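Local structure of histidine triad (HIT) protein (Sinorhizobium meliloti, 3NRD) at residues 19-27 / 56-67. The protein is the HIT-domain part of a longer protein and probably binds nucleotides, as nucleotide hydrolases and transferases of the histidine triad family do. Sequence-based numbering, arbitrary orientation.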
loop_
_atom_site.group_PDB
_atom_site.type_symbol
_atom_site.label_atom_id
_atom_site.label_comp_id
_atom_site.label_asym_id
_atom_site.label_seq_id
_atom_site.Cartn_x
_atom_site.Cartn_y
_atom_site.Cartn_z
ATOM N N GLY A 19 -2.627 0.819 20.705
ATOM C CA GLY A 19 -3.799 1.688 20.779
ATOM C C GLY A 19 -4.803 1.409 19.679
ATOM O O GLY A 19 -4.587 0.580 18.811
ATOM N N THR A 20 -5.910 2.120 19.754
ATOM C CA THR A 20 -6.969 2.074 18.764
ATOM C C THR A 20 -7.266 3.492 18.377
ATOM O O THR A 20 -7.175 4.381 19.215
ATOM C CB THR A 20 -8.209 1.401 19.372
ATOM O OG1 THR A 20 -7.824 0.097 19.838
ATOM C CG2 THR A 20 -9.325 1.255 18.357
ATOM N N LEU A 21 -7.594 3.688 17.110
ATOM C CA LEU A 21 -8.083 4.949 16.570
ATOM C C LEU A 21 -9.605 4.832 16.588
ATOM O O LEU A 21 -10.125 4.281 17.555
ATOM C CB LEU A 21 -7.466 5.203 15.196
ATOM C CG LEU A 21 -5.939 5.349 15.158
ATOM C CD1 LEU A 21 -5.481 5.548 13.712
ATOM C CD2 LEU A 21 -5.422 6.479 16.049
ATOM N N GLY A 22 -10.338 5.354 15.615
ATOM C CA GLY A 22 -11.783 5.158 15.572
ATOM C C GLY A 22 -12.183 3.840 14.942
ATOM O O GLY A 22 -12.947 3.044 15.488
ATOM N N LEU A 23 -11.702 3.645 13.743
ATOM C CA LEU A 23 -11.980 2.444 13.000
ATOM C C LEU A 23 -10.902 1.379 13.227
ATOM O O LEU A 23 -11.248 0.201 13.345
ATOM C CB LEU A 23 -12.070 2.768 11.523
ATOM C CG LEU A 23 -12.261 1.592 10.555
ATOM C CD1 LEU A 23 -13.508 0.813 10.877
ATOM C CD2 LEU A 23 -12.272 2.148 9.117
ATOM N N CYS A 24 -9.629 1.793 13.229
ATOM C CA CYS A 24 -8.502 0.870 13.183
ATOM C C CYS A 24 -7.839 0.655 14.537
ATOM O O CYS A 24 -7.556 1.621 15.240
ATOM C CB CYS A 24 -7.444 1.360 12.227
ATOM S SG CYS A 24 -7.920 1.241 10.507
ATOM N N GLN A 25 -7.610 -0.611 14.901
ATOM C CA GLN A 25 -6.616 -0.961 15.900
ATOM C C GLN A 25 -5.234 -0.704 15.304
ATOM O O GLN A 25 -5.034 -0.928 14.109
ATOM C CB GLN A 25 -6.708 -2.423 16.287
ATOM C CG GLN A 25 -7.940 -2.773 17.108
ATOM C CD GLN A 25 -8.086 -4.260 17.377
ATOM O OE1 GLN A 25 -7.114 -4.997 17.323
ATOM N NE2 GLN A 25 -9.330 -4.709 17.642
HETATM N N MSE A 26 -4.304 -0.239 16.142
HETATM C CA MSE A 26 -2.917 -0.003 15.752
HETATM C C MSE A 26 -2.033 -1.006 16.447
HETATM O O MSE A 26 -2.147 -1.206 17.672
HETATM C CB MSE A 26 -2.431 1.373 16.180
HETATM C CG MSE A 26 -3.111 2.500 15.539
HETATM SE SE MSE A 26 -2.290 4.233 16.033
HETATM C CE MSE A 26 -0.582 3.780 15.337
ATOM N N ARG A 27 -1.140 -1.621 15.684
ATOM C CA ARG A 27 -0.135 -2.496 16.250
ATOM C C ARG A 27 1.218 -2.150 15.705
ATOM O O ARG A 27 1.325 -1.746 14.583
ATOM C CB ARG A 27 -0.436 -3.938 15.936
ATOM C CG ARG A 27 -1.766 -4.368 16.463
ATOM C CD ARG A 27 -2.054 -5.811 16.194
ATOM N NE ARG A 27 -1.467 -6.741 17.150
ATOM C CZ ARG A 27 -1.914 -6.975 18.379
ATOM N NH1 ARG A 27 -2.929 -6.291 18.894
ATOM N NH2 ARG A 27 -1.309 -7.896 19.120
ATOM N N ASP A 56 -16.229 3.943 5.680
ATOM C CA ASP A 56 -15.089 3.250 6.303
ATOM C C ASP A 56 -13.803 3.363 5.467
ATOM O O ASP A 56 -12.712 3.522 6.021
ATOM C CB ASP A 56 -15.399 1.778 6.542
ATOM C CG ASP A 56 -16.358 1.536 7.705
ATOM O OD1 ASP A 56 -16.547 2.423 8.568
ATOM O OD2 ASP A 56 -16.927 0.418 7.759
ATOM N N GLN A 57 -13.918 3.301 4.147
ATOM C CA GLN A 57 -12.757 3.590 3.284
ATOM C C GLN A 57 -12.182 4.982 3.532
ATOM O O GLN A 57 -10.987 5.166 3.502
ATOM C CB GLN A 57 -13.126 3.523 1.821
ATOM C CG GLN A 57 -13.506 2.175 1.345
ATOM C CD GLN A 57 -13.911 2.184 -0.089
ATOM O OE1 GLN A 57 -13.344 2.902 -0.902
ATOM N NE2 GLN A 57 -14.855 1.348 -0.424
ATOM N N ALA A 58 -13.054 5.950 3.747
ATOM C CA ALA A 58 -12.664 7.328 4.049
ATOM C C ALA A 58 -11.989 7.415 5.400
ATOM O O ALA A 58 -10.948 8.064 5.520
ATOM C CB ALA A 58 -13.909 8.276 4.021
HETATM N N MSE A 59 -12.611 6.798 6.412
HETATM C CA MSE A 59 -12.054 6.707 7.766
HETATM C C MSE A 59 -10.661 6.087 7.723
HETATM O O MSE A 59 -9.728 6.570 8.395
HETATM C CB MSE A 59 -12.915 5.837 8.717
HETATM C CG MSE A 59 -14.056 6.509 9.554
HETATM SE SE MSE A 59 -13.519 7.968 10.660
HETATM C CE MSE A 59 -11.643 7.740 10.824
ATOM N N LEU A 60 -10.527 4.994 6.967
ATOM C CA LEU A 60 -9.236 4.294 6.868
ATOM C C LEU A 60 -8.179 5.155 6.185
ATOM O O LEU A 60 -7.019 5.098 6.546
ATOM C CB LEU A 60 -9.370 2.969 6.104
ATOM C CG LEU A 60 -8.082 2.195 5.790
ATOM C CD1 LEU A 60 -7.394 1.850 7.132
ATOM C CD2 LEU A 60 -8.377 0.939 4.918
ATOM N N THR A 61 -8.577 5.859 5.128
ATOM C CA THR A 61 -7.668 6.766 4.400
ATOM C C THR A 61 -7.018 7.739 5.348
ATOM O O THR A 61 -5.809 7.830 5.420
ATOM C CB THR A 61 -8.446 7.523 3.276
ATOM O OG1 THR A 61 -8.897 6.548 2.336
ATOM C CG2 THR A 61 -7.588 8.572 2.580
ATOM N N PHE A 62 -7.838 8.408 6.127
ATOM C CA PHE A 62 -7.349 9.501 6.966
ATOM C C PHE A 62 -6.681 9.028 8.228
ATOM O O PHE A 62 -5.773 9.684 8.696
ATOM C CB PHE A 62 -8.481 10.490 7.217
ATOM C CG PHE A 62 -8.843 11.217 5.959
ATOM C CD1 PHE A 62 -7.921 12.064 5.361
ATOM C CD2 PHE A 62 -10.028 11.008 5.341
ATOM C CE1 PHE A 62 -8.198 12.689 4.186
ATOM C CE2 PHE A 62 -10.313 11.655 4.179
ATOM C CZ PHE A 62 -9.401 12.503 3.608
ATOM N N GLU A 63 -7.143 7.907 8.767
ATOM C CA GLU A 63 -6.427 7.236 9.855
ATOM C C GLU A 63 -5.060 6.795 9.344
ATOM O O GLU A 63 -4.083 7.017 10.026
ATOM C CB GLU A 63 -7.226 6.050 10.455
ATOM C CG GLU A 63 -8.290 6.539 11.442
ATOM C CD GLU A 63 -9.140 5.419 12.084
ATOM O OE1 GLU A 63 -8.812 4.223 11.937
ATOM O OE2 GLU A 63 -10.157 5.734 12.753
ATOM N N THR A 64 -5.002 6.200 8.145
ATOM C CA THR A 64 -3.715 5.763 7.566
ATOM C C THR A 64 -2.748 6.936 7.396
ATOM O O THR A 64 -1.586 6.838 7.784
ATOM C CB THR A 64 -3.898 5.030 6.243
ATOM O OG1 THR A 64 -4.603 3.795 6.463
ATOM C CG2 THR A 64 -2.544 4.701 5.605
ATOM N N ASN A 65 -3.281 8.046 6.889
ATOM C CA ASN A 65 -2.518 9.197 6.502
ATOM C C ASN A 65 -2.102 10.008 7.719
ATOM O O ASN A 65 -0.976 10.522 7.745
ATOM C CB ASN A 65 -3.287 10.031 5.456
ATOM C CG ASN A 65 -3.424 9.284 4.103
ATOM O OD1 ASN A 65 -2.824 8.229 3.920
ATOM N ND2 ASN A 65 -4.238 9.808 3.192
ATOM N N LEU A 66 -2.997 10.089 8.725
ATOM C CA LEU A 66 -2.634 10.661 10.020
ATOM C C LEU A 66 -1.502 9.871 10.653
ATOM O O LEU A 66 -0.589 10.451 11.164
ATOM C CB LEU A 66 -3.845 10.682 10.960
ATOM C CG LEU A 66 -3.733 11.367 12.304
ATOM C CD1 LEU A 66 -3.909 12.877 12.184
ATOM C CD2 LEU A 66 -4.776 10.756 13.277
ATOM N N VAL A 67 -1.585 8.550 10.633
ATOM C CA VAL A 67 -0.529 7.714 11.200
ATOM C C VAL A 67 0.761 7.836 10.406
ATOM O O VAL A 67 1.822 7.895 10.999
ATOM C CB VAL A 67 -0.981 6.229 11.322
ATOM C CG1 VAL A 67 0.182 5.289 11.582
ATOM C CG2 VAL A 67 -2.016 6.132 12.444
#
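This is a buried helix-on-hairpin contact at the edge of the HIT-domain sheet: helix 54-75 packs against the turn joining antiparallel strands 15-20 and 24-29, where E63 meets the turn amides, a worked example of a buried acid closing a turn against a helix. E63 runs extended beyond CG (chi2 180°), carrying both oxygens to the turn. Its OE2 takes an almost straight bond from L23 N (2.8 Å, 173°) through the syn lone pair; OE1, also syn, accepts the more bent bond from C24 N at 2.9 Å. G22 N adds a weak bond to OE2. Apolar groups flank this grip. L21 slides past E63 in the opposite direction, its CB 3.5 Å from E63 CD, and its CD1 meets V67 CG2. M26 CE and V67 CG2 meet tip to tip at 4.0 Å. With CG anti to its backbone N (chi1 176°), L23 lays CD2 3.8 Å from M59 CB, while C24 SG touches L60 CD1 at 3.5 Å. An alanine in place of E63 is likely to leave the amides of L23 and C24 without their acceptor, G22 without its weak one, and a gap beside L21. Two firm N-H bonds and one weak one would probably stabilise the buried carboxylate's negative charge, offsetting part of its desolvation cost.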